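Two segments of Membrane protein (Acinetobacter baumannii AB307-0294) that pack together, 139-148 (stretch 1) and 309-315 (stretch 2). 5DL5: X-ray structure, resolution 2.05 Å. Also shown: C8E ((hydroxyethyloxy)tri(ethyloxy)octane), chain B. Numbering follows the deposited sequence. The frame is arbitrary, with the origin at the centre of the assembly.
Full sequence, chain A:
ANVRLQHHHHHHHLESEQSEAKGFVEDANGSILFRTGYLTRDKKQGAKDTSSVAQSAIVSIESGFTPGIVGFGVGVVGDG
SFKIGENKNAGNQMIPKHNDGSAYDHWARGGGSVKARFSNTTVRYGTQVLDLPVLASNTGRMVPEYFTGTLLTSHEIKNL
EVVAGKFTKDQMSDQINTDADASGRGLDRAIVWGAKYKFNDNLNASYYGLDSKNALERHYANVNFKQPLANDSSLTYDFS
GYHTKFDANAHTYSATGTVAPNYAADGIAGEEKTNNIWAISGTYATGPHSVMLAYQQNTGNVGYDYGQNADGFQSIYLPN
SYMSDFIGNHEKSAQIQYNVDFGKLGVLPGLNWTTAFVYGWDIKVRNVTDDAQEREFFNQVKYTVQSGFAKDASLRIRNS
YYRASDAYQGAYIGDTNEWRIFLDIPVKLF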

ATOM      1  N   THR A 139       0.499   4.989  -0.147  1.00 33.30           N
ATOM      2  CA  THR A 139       0.836   6.033   0.758  1.00 37.72           C
ATOM      3  C   THR A 139       2.314   5.872   1.180  1.00 36.53           C
ATOM      4  O   THR A 139       2.685   6.484   2.157  1.00 40.51           O
ATOM      5  CB  THR A 139      -0.056   6.018   2.049  1.00 38.49           C
ATOM      6  OG1 THR A 139       0.217   4.825   2.743  1.00 39.28           O
ATOM      7  CG2 THR A 139      -1.620   6.059   1.731  1.00 46.04           C
ATOM      8  N   GLY A 140       3.153   5.127   0.452  1.00 34.02           N
ATOM      9  CA  GLY A 140       4.587   4.927   0.900  1.00 36.27           C
ATOM     10  C   GLY A 140       5.624   5.723   0.075  1.00 35.98           C
ATOM     11  O   GLY A 140       6.813   5.343   0.024  1.00 36.35           O
ATOM     12  N   ARG A 141       5.164   6.705  -0.693  1.00 32.65           N
ATOM     13  CA  ARG A 141       6.061   7.580  -1.525  1.00 32.77           C
ATOM     14  C   ARG A 141       5.842   9.015  -1.117  1.00 32.52           C
ATOM     15  O   ARG A 141       5.720   9.270   0.110  1.00 30.24           O
ATOM     16  CB  ARG A 141       5.968   7.333  -3.071  1.00 32.92           C
ATOM     17  CG  ARG A 141       6.325   5.903  -3.457  1.00 33.81           C
ATOM     18  CD  ARG A 141       7.766   5.514  -3.204  1.00 35.13           C
ATOM     19  NE  ARG A 141       8.010   4.168  -3.727  1.00 35.55           N
ATOM     20  CZ  ARG A 141       7.739   3.037  -3.080  1.00 40.07           C
ATOM     21  NH1 ARG A 141       7.215   3.065  -1.861  1.00 39.68           N
ATOM     22  NH2 ARG A 141       7.949   1.855  -3.678  1.00 39.05           N
ATOM     23  N   MET A 142       5.777   9.968  -2.045  1.00 31.82           N
ATOM     24  CA  MET A 142       5.645  11.382  -1.590  1.00 33.88           C
ATOM     25  C   MET A 142       4.221  11.791  -1.227  1.00 35.32           C
ATOM     26  O   MET A 142       3.989  12.533  -0.238  1.00 38.56           O
ATOM     27  CB  MET A 142       6.198  12.340  -2.578  1.00 31.24           C
ATOM     28  CG  MET A 142       7.682  12.274  -2.792  1.00 33.79           C
ATOM     29  SD  MET A 142       8.723  12.546  -1.355  1.00 33.91           S
ATOM     30  CE  MET A 142       8.060  14.105  -0.733  1.00 36.04           C
ATOM     31  N   VAL A 143       3.310  11.329  -2.047  1.00 33.25           N
ATOM     32  CA  VAL A 143       1.925  11.752  -1.991  1.00 33.25           C
ATOM     33  C   VAL A 143       0.996  10.528  -2.229  1.00 33.10           C
ATOM     34  O   VAL A 143       1.365   9.595  -2.882  1.00 32.43           O
ATOM     35  CB  VAL A 143       1.608  12.882  -3.022  1.00 33.06           C
ATOM     36  CG1 VAL A 143       2.363  14.139  -2.650  1.00 35.63           C
ATOM     37  CG2 VAL A 143       2.004  12.510  -4.453  1.00 36.79           C
ATOM     38  N   PRO A 144      -0.270  10.642  -1.800  1.00 35.51           N
ATOM     39  CA  PRO A 144      -1.196   9.478  -1.930  1.00 32.99           C
ATOM     40  C   PRO A 144      -1.735   9.310  -3.283  1.00 29.68           C
ATOM     41  O   PRO A 144      -1.873  10.230  -4.085  1.00 29.38           O
ATOM     42  CB  PRO A 144      -2.272   9.718  -0.850  1.00 33.85           C
ATOM     43  CG  PRO A 144      -2.082  11.174  -0.391  1.00 38.44           C
ATOM     44  CD  PRO A 144      -0.799  11.720  -0.942  1.00 32.56           C
ATOM     45  N   GLU A 145      -1.971   8.076  -3.590  1.00 28.47           N
ATOM     46  CA  GLU A 145      -2.708   7.696  -4.762  1.00 28.52           C
ATOM     47  C   GLU A 145      -4.202   7.989  -4.570  1.00 28.87           C
ATOM     48  O   GLU A 145      -4.721   7.783  -3.454  1.00 29.50           O
ATOM     49  CB  GLU A 145      -2.451   6.192  -5.022  1.00 27.35           C
ATOM     50  CG  GLU A 145      -3.254   5.580  -6.170  1.00 28.09           C
ATOM     51  CD  GLU A 145      -2.988   4.096  -6.353  1.00 30.74           C
ATOM     52  OE1 GLU A 145      -2.307   3.499  -5.469  1.00 28.58           O
ATOM     53  OE2 GLU A 145      -3.327   3.626  -7.483  1.00 35.82           O
ATOM     54  N   TYR A 146      -4.847   8.558  -5.605  1.00 27.07           N
ATOM     55  CA  TYR A 146      -6.269   8.930  -5.525  1.00 27.83           C
ATOM     56  C   TYR A 146      -7.123   8.135  -6.405  1.00 28.83           C
ATOM     57  O   TYR A 146      -6.811   7.918  -7.571  1.00 32.32           O
ATOM     58  CB  TYR A 146      -6.556  10.463  -5.843  1.00 29.21           C
ATOM     59  CG  TYR A 146      -5.822  11.435  -4.890  1.00 30.65           C
ATOM     60  CD1 TYR A 146      -6.027  11.380  -3.553  1.00 31.32           C
ATOM     61  CD2 TYR A 146      -4.874  12.366  -5.338  1.00 31.60           C
ATOM     62  CE1 TYR A 146      -5.393  12.211  -2.671  1.00 31.93           C
ATOM     63  CE2 TYR A 146      -4.227  13.265  -4.454  1.00 31.24           C
ATOM     64  CZ  TYR A 146      -4.469  13.142  -3.116  1.00 31.90           C
ATOM     65  OH  TYR A 146      -3.927  13.943  -2.116  1.00 34.10           O
ATOM     66  N   PHE A 147      -8.283   7.753  -5.898  1.00 28.57           N
ATOM     67  CA  PHE A 147      -9.305   7.123  -6.764  1.00 31.15           C
ATOM     68  C   PHE A 147     -10.546   8.038  -6.883  1.00 28.24           C
ATOM     69  O   PHE A 147     -10.820   8.729  -5.964  1.00 31.70           O
ATOM     70  CB  PHE A 147      -9.668   5.785  -6.176  1.00 30.26           C
ATOM     71  CG  PHE A 147      -8.627   4.708  -6.412  1.00 30.39           C
ATOM     72  CD1 PHE A 147      -8.624   3.942  -7.612  1.00 29.76           C
ATOM     73  CD2 PHE A 147      -7.678   4.462  -5.462  1.00 30.03           C
ATOM     74  CE1 PHE A 147      -7.739   2.894  -7.770  1.00 31.02           C
ATOM     75  CE2 PHE A 147      -6.751   3.445  -5.656  1.00 30.55           C
ATOM     76  CZ  PHE A 147      -6.760   2.688  -6.808  1.00 31.68           C
ATOM     77  N   THR A 148     -11.232   8.022  -8.017  1.00 30.26           N
ATOM     78  CA  THR A 148     -12.446   8.745  -8.196  1.00 29.94           C
ATOM     79  C   THR A 148     -13.595   7.790  -8.446  1.00 28.30           C
ATOM     80  O   THR A 148     -13.553   6.990  -9.330  1.00 26.70           O
ATOM     81  CB  THR A 148     -12.341   9.749  -9.352  1.00 31.53           C
ATOM     82  OG1 THR A 148     -11.166  10.541  -9.178  1.00 36.24           O
ATOM     83  CG2 THR A 148     -13.615  10.731  -9.484  1.00 34.52           C
TER
HETATM   84  C6  C8E B 501       8.519   4.817 -14.141  1.00 54.91           C
HETATM   85  C7  C8E B 501       9.576   5.044 -13.022  1.00 51.18           C
HETATM   86  C8  C8E B 501      10.799   4.097 -13.031  1.00 53.90           C
HETATM   87  O9  C8E B 501      11.321   3.740 -11.700  1.00 41.62           O
HETATM   88  C10 C8E B 501      11.275   2.322 -11.589  1.00 60.43           C
HETATM   89  C11 C8E B 501       9.880   1.879 -11.112  1.00 52.13           C
HETATM   90  O12 C8E B 501       9.911   0.592 -10.533  1.00 64.71           O
HETATM   91  C13 C8E B 501      10.696   0.423  -9.344  1.00 56.96           C
HETATM   92  C14 C8E B 501       9.841   0.574  -8.114  1.00 55.62           C
HETATM   93  O15 C8E B 501       9.975  -0.484  -7.170  1.00 63.94           O
HETATM   94  C16 C8E B 501       9.757  -1.836  -7.600  1.00 67.29           C
HETATM   95  C17 C8E B 501       9.155  -2.528  -6.379  1.00 73.13           C
HETATM   96  O18 C8E B 501       9.677  -1.816  -5.216  1.00 77.61           O
HETATM   97  C19 C8E B 501       8.754  -1.676  -4.127  1.00 78.88           C
HETATM   98  C20 C8E B 501       9.485  -1.052  -2.950  1.00 69.34           C
HETATM   99  O21 C8E B 501       8.822  -1.070  -1.653  1.00 63.28           O
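Stretch 2, residues 309-315: NADGFQS

Stretch 2 has no regular helix or strand; it lies on stretch 1 as an irregular loop that closes in a type I beta turn from Gly-312 to Ser-315. Its direction runs against that of stretch 1: Gln-314 sits beside Thr-139, Phe-313 beside Glu-145, and Gly-312 and Ala-310 beside Phe-147.

Hydrogen bonds set this register. The amide of Gln-314 suits its place because it both accepts and donates: OE1 takes the backbone N of Thr-139 at 2.8 Å, while NE2 gives to OG1 of Thr-139 at 3.1 Å. The extended side chain of Glu-145 (chi1 and chi2 both t) brings OE1 to 3.0 Å from the N of Phe-313, so a carboxylate receives a backbone NH inside the turn. Its OE2 accepts from a water, which in turn accepts from the N of Gly-312, so one carboxylate holds two successive amides, one directly and one through water.

The remaining contacts are van der Waals. The edge of the Phe-147 ring meets the backbone, with CZ 4.0 Å from CA of Gly-312 and CE1 4.0 Å from O of Ala-310. Gly-312 suits its backbone angles, where a CB would clash with OG of Ser-315. The Phe-313 ring turns its edge to one face of the Arg-141 guanidinium, CE2 lying 4.1 Å from NH2.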

ATOM      1  N   ASN A 309      -2.539  -2.765 -13.362  1.00 31.28           N
ATOM      2  CA  ASN A 309      -3.835  -2.587 -14.112  1.00 33.77           C
ATOM      3  C   ASN A 309      -4.745  -1.698 -13.284  1.00 33.75           C
ATOM      4  O   ASN A 309      -5.899  -2.106 -12.962  1.00 34.60           O
ATOM      5  CB  ASN A 309      -4.498  -4.016 -14.240  1.00 35.43           C
ATOM      6  CG  ASN A 309      -3.683  -5.021 -15.061  1.00 35.11           C
ATOM      7  OD1 ASN A 309      -3.741  -4.959 -16.235  1.00 36.69           O
ATOM      8  ND2 ASN A 309      -2.925  -5.918 -14.433  1.00 33.39           N
ATOM      9  N   ALA A 310      -4.229  -0.556 -12.803  1.00 30.68           N
ATOM     10  CA  ALA A 310      -4.993   0.421 -12.106  1.00 30.51           C
ATOM     11  C   ALA A 310      -5.715  -0.145 -10.894  1.00 31.06           C
ATOM     12  O   ALA A 310      -6.845   0.171 -10.618  1.00 31.19           O
ATOM     13  CB  ALA A 310      -5.909   1.129 -13.063  1.00 32.47           C
ATOM     14  N   ASP A 311      -5.008  -1.021 -10.191  1.00 30.41           N
ATOM     15  CA  ASP A 311      -5.557  -1.860  -9.162  1.00 33.55           C
ATOM     16  C   ASP A 311      -5.000  -1.571  -7.768  1.00 32.62           C
ATOM     17  O   ASP A 311      -5.154  -2.410  -6.907  1.00 31.41           O
ATOM     18  CB  ASP A 311      -5.404  -3.400  -9.529  1.00 30.75           C
ATOM     19  CG  ASP A 311      -3.982  -3.799  -9.770  1.00 33.85           C
ATOM     20  OD1 ASP A 311      -3.219  -3.050 -10.482  1.00 33.51           O
ATOM     21  OD2 ASP A 311      -3.541  -4.861  -9.239  1.00 34.69           O
ATOM     22  N   GLY A 312      -4.377  -0.403  -7.585  1.00 31.34           N
ATOM     23  CA  GLY A 312      -3.918  -0.041  -6.310  1.00 32.45           C
ATOM     24  C   GLY A 312      -2.469  -0.433  -6.144  1.00 33.89           C
ATOM     25  O   GLY A 312      -2.139  -1.628  -6.090  1.00 30.48           O
ATOM     26  N   PHE A 313      -1.621   0.601  -6.021  1.00 32.61           N
ATOM     27  CA  PHE A 313      -0.227   0.398  -5.763  1.00 30.20           C
ATOM     28  C   PHE A 313       0.103  -0.219  -4.390  1.00 30.78           C
ATOM     29  O   PHE A 313       1.171  -0.658  -4.167  1.00 31.95           O
ATOM     30  CB  PHE A 313       0.471   1.756  -5.995  1.00 33.75           C
ATOM     31  CG  PHE A 313       1.956   1.692  -6.026  1.00 33.81           C
ATOM     32  CD1 PHE A 313       2.585   1.393  -7.182  1.00 40.04           C
ATOM     33  CD2 PHE A 313       2.687   1.898  -4.901  1.00 36.31           C
ATOM     34  CE1 PHE A 313       3.964   1.322  -7.247  1.00 38.76           C
ATOM     35  CE2 PHE A 313       4.073   1.883  -4.948  1.00 38.05           C
ATOM     36  CZ  PHE A 313       4.697   1.603  -6.126  1.00 39.36           C
ATOM     37  N   GLN A 314      -0.782  -0.191  -3.398  1.00 29.78           N
ATOM     38  CA  GLN A 314      -0.517  -0.693  -2.118  1.00 28.73           C
ATOM     39  C   GLN A 314      -1.380  -1.936  -1.843  1.00 28.58           C
ATOM     40  O   GLN A 314      -1.572  -2.307  -0.676  1.00 28.29           O
ATOM     41  CB  GLN A 314      -0.817   0.407  -1.070  1.00 31.34           C
ATOM     42  CG  GLN A 314      -0.107   0.223   0.250  1.00 36.99           C
ATOM     43  CD  GLN A 314       0.198   1.584   0.871  1.00 37.95           C
ATOM     44  OE1 GLN A 314       1.001   2.314   0.389  1.00 36.54           O
ATOM     45  NE2 GLN A 314      -0.543   1.949   1.887  1.00 39.96           N
ATOM     46  N   SER A 315      -1.919  -2.585  -2.890  1.00 30.39           N
ATOM     47  CA  SER A 315      -2.836  -3.717  -2.700  1.00 32.85           C
ATOM     48  C   SER A 315      -2.035  -5.018  -2.351  1.00 29.38           C
ATOM     49  O   SER A 315      -2.084  -5.992  -3.074  1.00 30.25           O
ATOM     50  CB  SER A 315      -3.696  -3.934  -3.938  1.00 30.32           C
ATOM     51  OG  SER A 315      -4.486  -2.797  -4.140  1.00 30.17           O
TER
HETATM   52  O   HOH W   1      -2.933   1.512  -9.125  1.00 32.14           O